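Local coordinates for Poly(A) RNA polymerase GLD2 (Rattus norvegicus, PDB 6LBK), which probably adds successive AMP units from ATP to the 3' ends of selected cytoplasmic mRNAs and a single nucleotide to certain microRNAs, using magnesium or manganese, at residues A[63-77]-A[93-106]. The protein carries 1 engineered substitution. Numbering follows the deposited sequence.
Sequences CQQQASDLKKKELCR and LFLVGSSLNGFGAR
Two backbone hydrogen bonds tie Cys63 and Gln65 to the end of the loop that follows strand 93-96, making a single bridge centred on Gln64 and Ala105. Arg106 N gives a nearly linear bond to Cys63 O, and Gln65 N donates to Gly104 O at 3.0 Å, coming from above the carbonyl plane.

Side-chain-to-backbone bonds extend the link. With CG anti to the backbone N (chi1 180°) and the chain extended beyond it, Gln65 spans to the turn after the strand, where NE2 meets Ser99 O at 3.1 Å with that oxygen in the amide plane. Lys73 NZ adds a weak bond to Ser99 OG; its stronger partner is Ser108 O, just before Asp109, one of the two aspartates that by similarity bind catalytic magnesium. Helix 67-77 runs roughly antiparallel (157°) to strand 93-96, part of the outermost strand of the palm's mixed sheet. Gly97-Ser98 is the Gly-Ser motif of the nucleotidyltransferase fold; the side chain of Ser98 is about 5 Å from that of Asp111, the other probable magnesium ligand.

At the far end Arg77 NH1 reaches Leu93 O at 2.9 Å, with that oxygen at the edge of the guanidinium but 26° out of its plane. Glu74, one helical turn earlier, steadies the guanidinium from within the helix, its OE2 gripped side-on by NE and NH2, the latter at 2.7 Å. A leucine in place of Arg77 would probably leave the Glu74 carboxylate without its mate and Leu93 O without this helix-borne donor.

Apolar contacts fill the middle: Leu70 CD1 lies 3.7 Å from Leu100 CD1, the two side chains crossing at about a right angle, and Leu95 CD1 packs against Lys73 CB. At the exposed end Arg106 runs alongside Gln66. Arg106 CG lies 3.3 Å from Asp69 OD2, the charged groups themselves not touching; the anti lone pair of OD2 accepts the N-H of Gln66, the N-cap residue of the helix.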
ATOM      1  N   CYS A  63      -4.856  -7.861  13.798  1.00 82.71           N
ATOM      2  CA  CYS A  63      -3.720  -7.097  13.281  1.00 78.62           C
ATOM      3  C   CYS A  63      -4.098  -5.756  12.649  1.00 72.67           C
ATOM      4  O   CYS A  63      -3.214  -4.928  12.445  1.00 79.50           O
ATOM      5  CB  CYS A  63      -2.925  -7.915  12.251  1.00 78.38           C
ATOM      6  SG  CYS A  63      -2.088  -9.360  12.920  1.00 82.94           S
ATOM      7  N   GLN A  64      -5.367  -5.530  12.333  1.00 69.11           N
ATOM      8  CA  GLN A  64      -5.824  -4.265  11.770  1.00 71.48           C
ATOM      9  C   GLN A  64      -5.382  -3.089  12.637  1.00 76.04           C
ATOM     10  O   GLN A  64      -5.391  -3.170  13.869  1.00 77.14           O
ATOM     11  CB  GLN A  64      -7.344  -4.311  11.670  1.00 77.16           C
ATOM     12  CG  GLN A  64      -8.075  -3.067  11.280  1.00 83.55           C
ATOM     13  CD  GLN A  64      -9.562  -3.234  11.553  1.00 86.74           C
ATOM     14  OE1 GLN A  64     -10.368  -2.357  11.236  1.00 88.86           O
ATOM     15  NE2 GLN A  64      -9.921  -4.330  12.209  1.00 80.46           N
ATOM     16  N   GLN A  65      -5.005  -1.989  11.987  1.00 74.05           N
ATOM     17  CA  GLN A  65      -4.558  -0.797  12.706  1.00 75.21           C
ATOM     18  C   GLN A  65      -5.689  -0.246  13.584  1.00 74.26           C
ATOM     19  O   GLN A  65      -6.794   0.040  13.102  1.00 67.46           O
ATOM     20  CB  GLN A  65      -4.080   0.266  11.714  1.00 67.80           C
ATOM     21  CG  GLN A  65      -3.599   1.564  12.369  1.00 66.11           C
ATOM     22  CD  GLN A  65      -3.377   2.694  11.362  1.00 58.66           C
ATOM     23  OE1 GLN A  65      -2.248   3.011  10.998  1.00 63.39           O
ATOM     24  NE2 GLN A  65      -4.464   3.294  10.904  1.00 45.14           N
ATOM     25  N   GLN A  66      -5.416  -0.124  14.881  1.00 73.24           N
ATOM     26  CA  GLN A  66      -6.425   0.340  15.818  1.00 79.13           C
ATOM     27  C   GLN A  66      -6.428   1.861  15.914  1.00 73.08           C
ATOM     28  O   GLN A  66      -5.422   2.530  15.664  1.00 72.81           O
ATOM     29  CB  GLN A  66      -6.208  -0.288  17.200  1.00 91.10           C
ATOM     30  CG  GLN A  66      -6.451  -1.809  17.226  1.00101.12           C
ATOM     31  CD  GLN A  66      -5.914  -2.490  18.475  1.00105.49           C
ATOM     32  OE1 GLN A  66      -4.821  -2.174  18.954  1.00106.99           O
ATOM     33  NE2 GLN A  66      -6.683  -3.440  19.005  1.00105.81           N
ATOM     34  N   ALA A  67      -7.581   2.402  16.316  1.00 69.52           N
ATOM     35  CA  ALA A  67      -7.728   3.850  16.408  1.00 65.88           C
ATOM     36  C   ALA A  67      -6.637   4.475  17.265  1.00 77.11           C
ATOM     37  O   ALA A  67      -6.166   5.573  16.949  1.00 84.00           O
ATOM     38  CB  ALA A  67      -9.106   4.213  16.959  1.00 50.27           C
ATOM     39  N   SER A  68      -6.189   3.782  18.327  1.00 72.49           N
ATOM     40  CA  SER A  68      -5.164   4.362  19.197  1.00 79.35           C
ATOM     41  C   SER A  68      -3.802   4.426  18.503  1.00 79.25           C
ATOM     42  O   SER A  68      -3.042   5.393  18.703  1.00 84.87           O
ATOM     43  CB  SER A  68      -5.092   3.606  20.533  1.00 84.68           C
ATOM     44  OG  SER A  68      -4.472   2.335  20.455  1.00 86.72           O
ATOM     45  N   ASP A  69      -3.486   3.426  17.666  1.00 75.64           N
ATOM     46  CA  ASP A  69      -2.269   3.479  16.848  1.00 78.08           C
ATOM     47  C   ASP A  69      -2.280   4.717  15.953  1.00 67.71           C
ATOM     48  O   ASP A  69      -1.292   5.470  15.878  1.00 70.39           O
ATOM     49  CB  ASP A  69      -2.146   2.204  16.002  1.00 86.43           C
ATOM     50  CG  ASP A  69      -2.236   0.919  16.833  1.00 92.67           C
ATOM     51  OD1 ASP A  69      -1.449   0.748  17.796  1.00 95.27           O
ATOM     52  OD2 ASP A  69      -3.095   0.071  16.520  1.00 93.97           O
ATOM     53  N   LEU A  70      -3.421   4.954  15.297  1.00 59.66           N
ATOM     54  CA  LEU A  70      -3.575   6.073  14.379  1.00 62.56           C
ATOM     55  C   LEU A  70      -3.584   7.406  15.131  1.00 72.26           C
ATOM     56  O   LEU A  70      -3.121   8.424  14.604  1.00 74.04           O
ATOM     57  CB  LEU A  70      -4.873   5.900  13.565  1.00 47.31           C
ATOM     58  CG  LEU A  70      -5.209   6.979  12.533  1.00 45.38           C
ATOM     59  CD1 LEU A  70      -4.137   6.930  11.473  1.00 44.73           C
ATOM     60  CD2 LEU A  70      -6.575   6.830  11.928  1.00 47.05           C
ATOM     61  N   LYS A  71      -4.066   7.423  16.372  1.00 69.85           N
ATOM     62  CA  LYS A  71      -4.001   8.658  17.134  1.00 70.40           C
ATOM     63  C   LYS A  71      -2.565   8.992  17.523  1.00 68.32           C
ATOM     64  O   LYS A  71      -2.183  10.161  17.494  1.00 72.08           O
ATOM     65  CB  LYS A  71      -4.898   8.565  18.361  1.00 79.75           C
ATOM     66  CG  LYS A  71      -6.381   8.539  18.004  1.00 87.83           C
ATOM     67  CD  LYS A  71      -7.265   8.360  19.234  1.00 92.47           C
ATOM     68  CE  LYS A  71      -8.710   8.111  18.836  1.00 89.21           C
ATOM     69  NZ  LYS A  71      -9.552   7.786  20.016  1.00 88.86           N
ATOM     70  N   LYS A  72      -1.752   7.986  17.883  1.00 63.58           N
ATOM     71  CA  LYS A  72      -0.343   8.267  18.194  1.00 53.72           C
ATOM     72  C   LYS A  72       0.415   8.744  16.958  1.00 56.81           C
ATOM     73  O   LYS A  72       1.277   9.639  17.040  1.00 63.94           O
ATOM     74  CB  LYS A  72       0.339   7.045  18.805  1.00 53.55           C
ATOM     75  CG  LYS A  72       0.288   7.022  20.338  1.00 65.01           C
ATOM     76  CD  LYS A  72       0.324   8.443  20.970  1.00 80.46           C
ATOM     77  CE  LYS A  72       1.727   9.104  21.173  1.00 76.13           C
ATOM     78  NZ  LYS A  72       1.591  10.469  21.865  1.00 70.86           N
ATOM     79  N   LYS A  73       0.079   8.187  15.796  1.00 48.21           N
ATOM     80  CA  LYS A  73       0.695   8.670  14.564  1.00 51.31           C
ATOM     81  C   LYS A  73       0.228  10.088  14.217  1.00 51.26           C
ATOM     82  O   LYS A  73       1.019  10.905  13.728  1.00 46.43           O
ATOM     83  CB  LYS A  73       0.420   7.681  13.425  1.00 53.65           C
ATOM     84  CG  LYS A  73       1.104   6.331  13.641  1.00 53.78           C
ATOM     85  CD  LYS A  73       0.862   5.434  12.469  1.00 53.95           C
ATOM     86  CE  LYS A  73       1.363   4.060  12.721  1.00 61.69           C
ATOM     87  NZ  LYS A  73       1.086   3.244  11.514  1.00 69.13           N
ATOM     88  N   GLU A  74      -1.048  10.401  14.461  1.00 43.84           N
ATOM     89  CA  GLU A  74      -1.538  11.732  14.143  1.00 54.31           C
ATOM     90  C   GLU A  74      -0.968  12.782  15.111  1.00 54.47           C
ATOM     91  O   GLU A  74      -0.683  13.917  14.706  1.00 46.35           O
ATOM     92  CB  GLU A  74      -3.068  11.727  14.149  1.00 50.33           C
ATOM     93  CG  GLU A  74      -3.649  13.135  14.193  1.00 63.21           C
ATOM     94  CD  GLU A  74      -3.374  13.902  12.917  1.00 69.99           C
ATOM     95  OE1 GLU A  74      -3.354  13.253  11.851  1.00 61.20           O
ATOM     96  OE2 GLU A  74      -3.163  15.136  12.982  1.00 73.35           O
ATOM     97  N   LEU A  75      -0.813  12.421  16.395  1.00 56.81           N
ATOM     98  CA  LEU A  75      -0.180  13.315  17.363  1.00 60.19           C
ATOM     99  C   LEU A  75       1.265  13.573  16.982  1.00 60.55           C
ATOM    100  O   LEU A  75       1.755  14.710  17.085  1.00 56.02           O
ATOM    101  CB  LEU A  75      -0.242  12.698  18.756  1.00 51.72           C
ATOM    102  CG  LEU A  75      -1.631  12.562  19.318  1.00 52.98           C
ATOM    103  CD1 LEU A  75      -1.599  11.739  20.603  1.00 53.31           C
ATOM    104  CD2 LEU A  75      -2.158  13.969  19.538  1.00 54.26           C
ATOM    105  N   CYS A  76       1.950  12.537  16.490  1.00 62.92           N
ATOM    106  CA  CYS A  76       3.310  12.744  16.013  1.00 56.88           C
ATOM    107  C   CYS A  76       3.348  13.625  14.758  1.00 64.03           C
ATOM    108  O   CYS A  76       4.227  14.491  14.630  1.00 65.52           O
ATOM    109  CB  CYS A  76       3.968  11.396  15.772  1.00 43.68           C
ATOM    110  SG  CYS A  76       5.655  11.593  15.225  1.00 58.45           S
ATOM    111  N   ARG A  77       2.396  13.427  13.829  1.00 57.98           N
ATOM    112  CA  ARG A  77       2.332  14.231  12.609  1.00 45.09           C
ATOM    113  C   ARG A  77       2.108  15.709  12.921  1.00 54.16           C
ATOM    114  O   ARG A  77       2.799  16.585  12.383  1.00 54.70           O
ATOM    115  CB  ARG A  77       1.204  13.740  11.701  1.00 43.49           C
ATOM    116  CG  ARG A  77       1.144  14.521  10.400  1.00 44.30           C
ATOM    117  CD  ARG A  77      -0.242  14.677   9.835  1.00 45.43           C
ATOM    118  NE  ARG A  77      -1.152  15.345  10.753  1.00 51.01           N
ATOM    119  CZ  ARG A  77      -1.171  16.660  10.931  1.00 53.69           C
ATOM    120  NH1 ARG A  77      -0.307  17.419  10.264  1.00 60.56           N
ATOM    121  NH2 ARG A  77      -2.040  17.215  11.765  1.00 49.02           N
ATOM    122  N   LEU A  93       2.362  19.013   6.717  1.00 57.39           N
ATOM    123  CA  LEU A  93       2.811  17.635   6.876  1.00 54.31           C
ATOM    124  C   LEU A  93       1.609  16.695   6.812  1.00 55.67           C
ATOM    125  O   LEU A  93       0.678  16.812   7.624  1.00 53.63           O
ATOM    126  CB  LEU A  93       3.528  17.485   8.214  1.00 51.11           C
ATOM    127  CG  LEU A  93       4.358  16.234   8.422  1.00 49.15           C
ATOM    128  CD1 LEU A  93       5.257  16.141   7.241  1.00 53.27           C
ATOM    129  CD2 LEU A  93       5.146  16.368   9.721  1.00 49.70           C
ATOM    130  N   PHE A  94       1.631  15.756   5.866  1.00 54.94           N
ATOM    131  CA  PHE A  94       0.493  14.881   5.605  1.00 51.78           C
ATOM    132  C   PHE A  94       0.804  13.447   5.989  1.00 54.58           C
ATOM    133  O   PHE A  94       1.836  12.904   5.571  1.00 54.69           O
ATOM    134  CB  PHE A  94       0.106  14.919   4.131  1.00 47.05           C
ATOM    135  CG  PHE A  94      -0.604  16.152   3.728  1.00 49.88           C
ATOM    136  CD1 PHE A  94       0.088  17.326   3.493  1.00 51.76           C
ATOM    137  CD2 PHE A  94      -1.967  16.132   3.540  1.00 54.09           C
ATOM    138  CE1 PHE A  94      -0.590  18.468   3.085  1.00 56.84           C
ATOM    139  CE2 PHE A  94      -2.653  17.274   3.150  1.00 60.52           C
ATOM    140  CZ  PHE A  94      -1.967  18.444   2.919  1.00 56.98           C
ATOM    141  N   LEU A  95      -0.112  12.808   6.718  1.00 57.31           N
ATOM    142  CA  LEU A  95      -0.060  11.350   6.809  1.00 53.52           C
ATOM    143  C   LEU A  95      -0.512  10.765   5.486  1.00 49.07           C
ATOM    144  O   LEU A  95      -1.496  11.229   4.909  1.00 50.98           O
ATOM    145  CB  LEU A  95      -0.947  10.820   7.925  1.00 54.05           C
ATOM    146  CG  LEU A  95      -0.205  10.356   9.184  1.00 50.53           C
ATOM    147  CD1 LEU A  95      -1.156   9.793  10.230  1.00 51.98           C
ATOM    148  CD2 LEU A  95       0.846   9.349   8.838  1.00 43.17           C
ATOM    149  N   VAL A  96       0.237   9.776   4.991  1.00 50.83           N
ATOM    150  CA  VAL A  96      -0.019   9.113   3.717  1.00 54.32           C
ATOM    151  C   VAL A  96       0.236   7.607   3.865  1.00 57.04           C
ATOM    152  O   VAL A  96       0.842   7.145   4.834  1.00 63.65           O
ATOM    153  CB  VAL A  96       0.877   9.705   2.607  1.00 52.78           C
ATOM    154  CG1 VAL A  96       0.527  11.150   2.359  1.00 48.14           C
ATOM    155  CG2 VAL A  96       2.355   9.593   3.006  1.00 49.34           C
ATOM    156  N   GLY A  97      -0.253   6.826   2.899  1.00 51.91           N
ATOM    157  CA  GLY A  97       0.067   5.408   2.868  1.00 45.12           C
ATOM    158  C   GLY A  97      -0.790   4.553   3.791  1.00 55.13           C
ATOM    159  O   GLY A  97      -1.957   4.858   4.067  1.00 51.85           O
ATOM    160  N   SER A  98      -0.183   3.458   4.281  1.00 53.44           N
ATOM    161  CA  SER A  98      -0.909   2.490   5.104  1.00 48.00           C
ATOM    162  C   SER A  98      -1.561   3.118   6.330  1.00 64.71           C
ATOM    163  O   SER A  98      -2.617   2.646   6.779  1.00 62.93           O
ATOM    164  CB  SER A  98       0.034   1.390   5.535  1.00 56.47           C
ATOM    165  OG  SER A  98       0.509   0.709   4.379  1.00 75.08           O
ATOM    166  N   SER A  99      -0.950   4.165   6.902  1.00 69.22           N
ATOM    167  CA  SER A  99      -1.533   4.798   8.080  1.00 57.23           C
ATOM    168  C   SER A  99      -2.919   5.349   7.792  1.00 50.21           C
ATOM    169  O   SER A  99      -3.792   5.322   8.665  1.00 66.35           O
ATOM    170  CB  SER A  99      -0.609   5.892   8.590  1.00 66.29           C
ATOM    171  OG  SER A  99       0.664   5.329   8.851  1.00 75.37           O
ATOM    172  N   LEU A 100      -3.183   5.744   6.557  1.00 46.36           N
ATOM    173  CA  LEU A 100      -4.457   6.369   6.261  1.00 51.75           C
ATOM    174  C   LEU A 100      -5.221   5.773   5.080  1.00 52.18           C
ATOM    175  O   LEU A 100      -6.419   6.041   4.967  1.00 58.84           O
ATOM    176  CB  LEU A 100      -4.227   7.870   6.028  1.00 53.83           C
ATOM    177  CG  LEU A 100      -5.144   8.793   6.804  1.00 59.82           C
ATOM    178  CD1 LEU A 100      -5.303   8.342   8.260  1.00 47.60           C
ATOM    179  CD2 LEU A 100      -4.461  10.145   6.736  1.00 58.46           C
ATOM    180  N   ASN A 101      -4.606   4.932   4.245  1.00 48.04           N
ATOM    181  CA  ASN A 101      -5.285   4.405   3.060  1.00 55.12           C
ATOM    182  C   ASN A 101      -6.242   3.254   3.369  1.00 56.06           C
ATOM    183  O   ASN A 101      -6.751   2.639   2.435  1.00 53.26           O
ATOM    184  CB  ASN A 101      -4.258   3.944   2.010  1.00 58.75           C
ATOM    185  CG  ASN A 101      -3.477   2.709   2.440  1.00 51.14           C
ATOM    186  OD1 ASN A 101      -3.858   2.016   3.377  1.00 54.64           O
ATOM    187  ND2 ASN A 101      -2.352   2.469   1.791  1.00 48.57           N
ATOM    188  N   GLY A 102      -6.451   2.910   4.638  1.00 51.24           N
ATOM    189  CA  GLY A 102      -7.339   1.829   5.015  1.00 54.46           C
ATOM    190  C   GLY A 102      -6.728   0.444   5.027  1.00 55.54           C
ATOM    191  O   GLY A 102      -7.389  -0.495   5.479  1.00 63.00           O
ATOM    192  N   PHE A 103      -5.482   0.284   4.611  1.00 53.42           N
ATOM    193  CA  PHE A 103      -4.852  -1.031   4.598  1.00 62.80           C
ATOM    194  C   PHE A 103      -3.717  -1.123   5.619  1.00 69.73           C
ATOM    195  O   PHE A 103      -2.679  -1.750   5.374  1.00 71.34           O
ATOM    196  CB  PHE A 103      -4.353  -1.383   3.195  1.00 55.78           C
ATOM    197  CG  PHE A 103      -5.405  -1.313   2.140  1.00 56.17           C
ATOM    198  CD1 PHE A 103      -6.529  -2.096   2.210  1.00 65.47           C
ATOM    199  CD2 PHE A 103      -5.256  -0.482   1.060  1.00 54.73           C
ATOM    200  CE1 PHE A 103      -7.502  -2.035   1.215  1.00 66.28           C
ATOM    201  CE2 PHE A 103      -6.210  -0.416   0.078  1.00 57.68           C
ATOM    202  CZ  PHE A 103      -7.336  -1.193   0.150  1.00 61.20           C
ATOM    203  N   GLY A 104      -3.896  -0.474   6.771  1.00 66.86           N
ATOM    204  CA  GLY A 104      -2.898  -0.514   7.822  1.00 59.70           C
ATOM    205  C   GLY A 104      -3.103  -1.640   8.829  1.00 66.03           C
ATOM    206  O   GLY A 104      -4.227  -2.053   9.130  1.00 61.55           O
ATOM    207  N   ALA A 105      -1.970  -2.128   9.343  1.00 62.56           N
ATOM    208  CA  ALA A 105      -1.891  -3.075  10.446  1.00 66.00           C
ATOM    209  C   ALA A 105      -1.249  -2.399  11.646  1.00 68.45           C
ATOM    210  O   ALA A 105      -0.534  -1.405  11.507  1.00 70.42           O
ATOM    211  CB  ALA A 105      -1.059  -4.307  10.079  1.00 69.63           C
ATOM    212  N   ARG A 106      -1.499  -2.964  12.831  1.00 70.04           N
ATOM    213  CA  ARG A 106      -0.894  -2.452  14.059  1.00 73.20           C
ATOM    214  C   ARG A 106       0.597  -2.197  13.884  1.00 84.66           C
ATOM    215  O   ARG A 106       1.160  -1.309  14.532  1.00 92.78           O
ATOM    216  CB  ARG A 106      -1.146  -3.417  15.233  1.00 77.18           C
ATOM    217  CG  ARG A 106      -2.493  -3.161  15.894  1.00 78.40           C
ATOM    218  CD  ARG A 106      -2.583  -3.409  17.408  1.00 94.87           C
ATOM    219  NE  ARG A 106      -2.561  -4.806  17.854  1.00113.26           N
ATOM    220  CZ  ARG A 106      -1.590  -5.340  18.593  1.00119.36           C
ATOM    221  NH1 ARG A 106      -0.559  -4.587  18.969  1.00120.55           N
ATOM    222  NH2 ARG A 106      -1.656  -6.617  18.970  1.00121.23           N
TER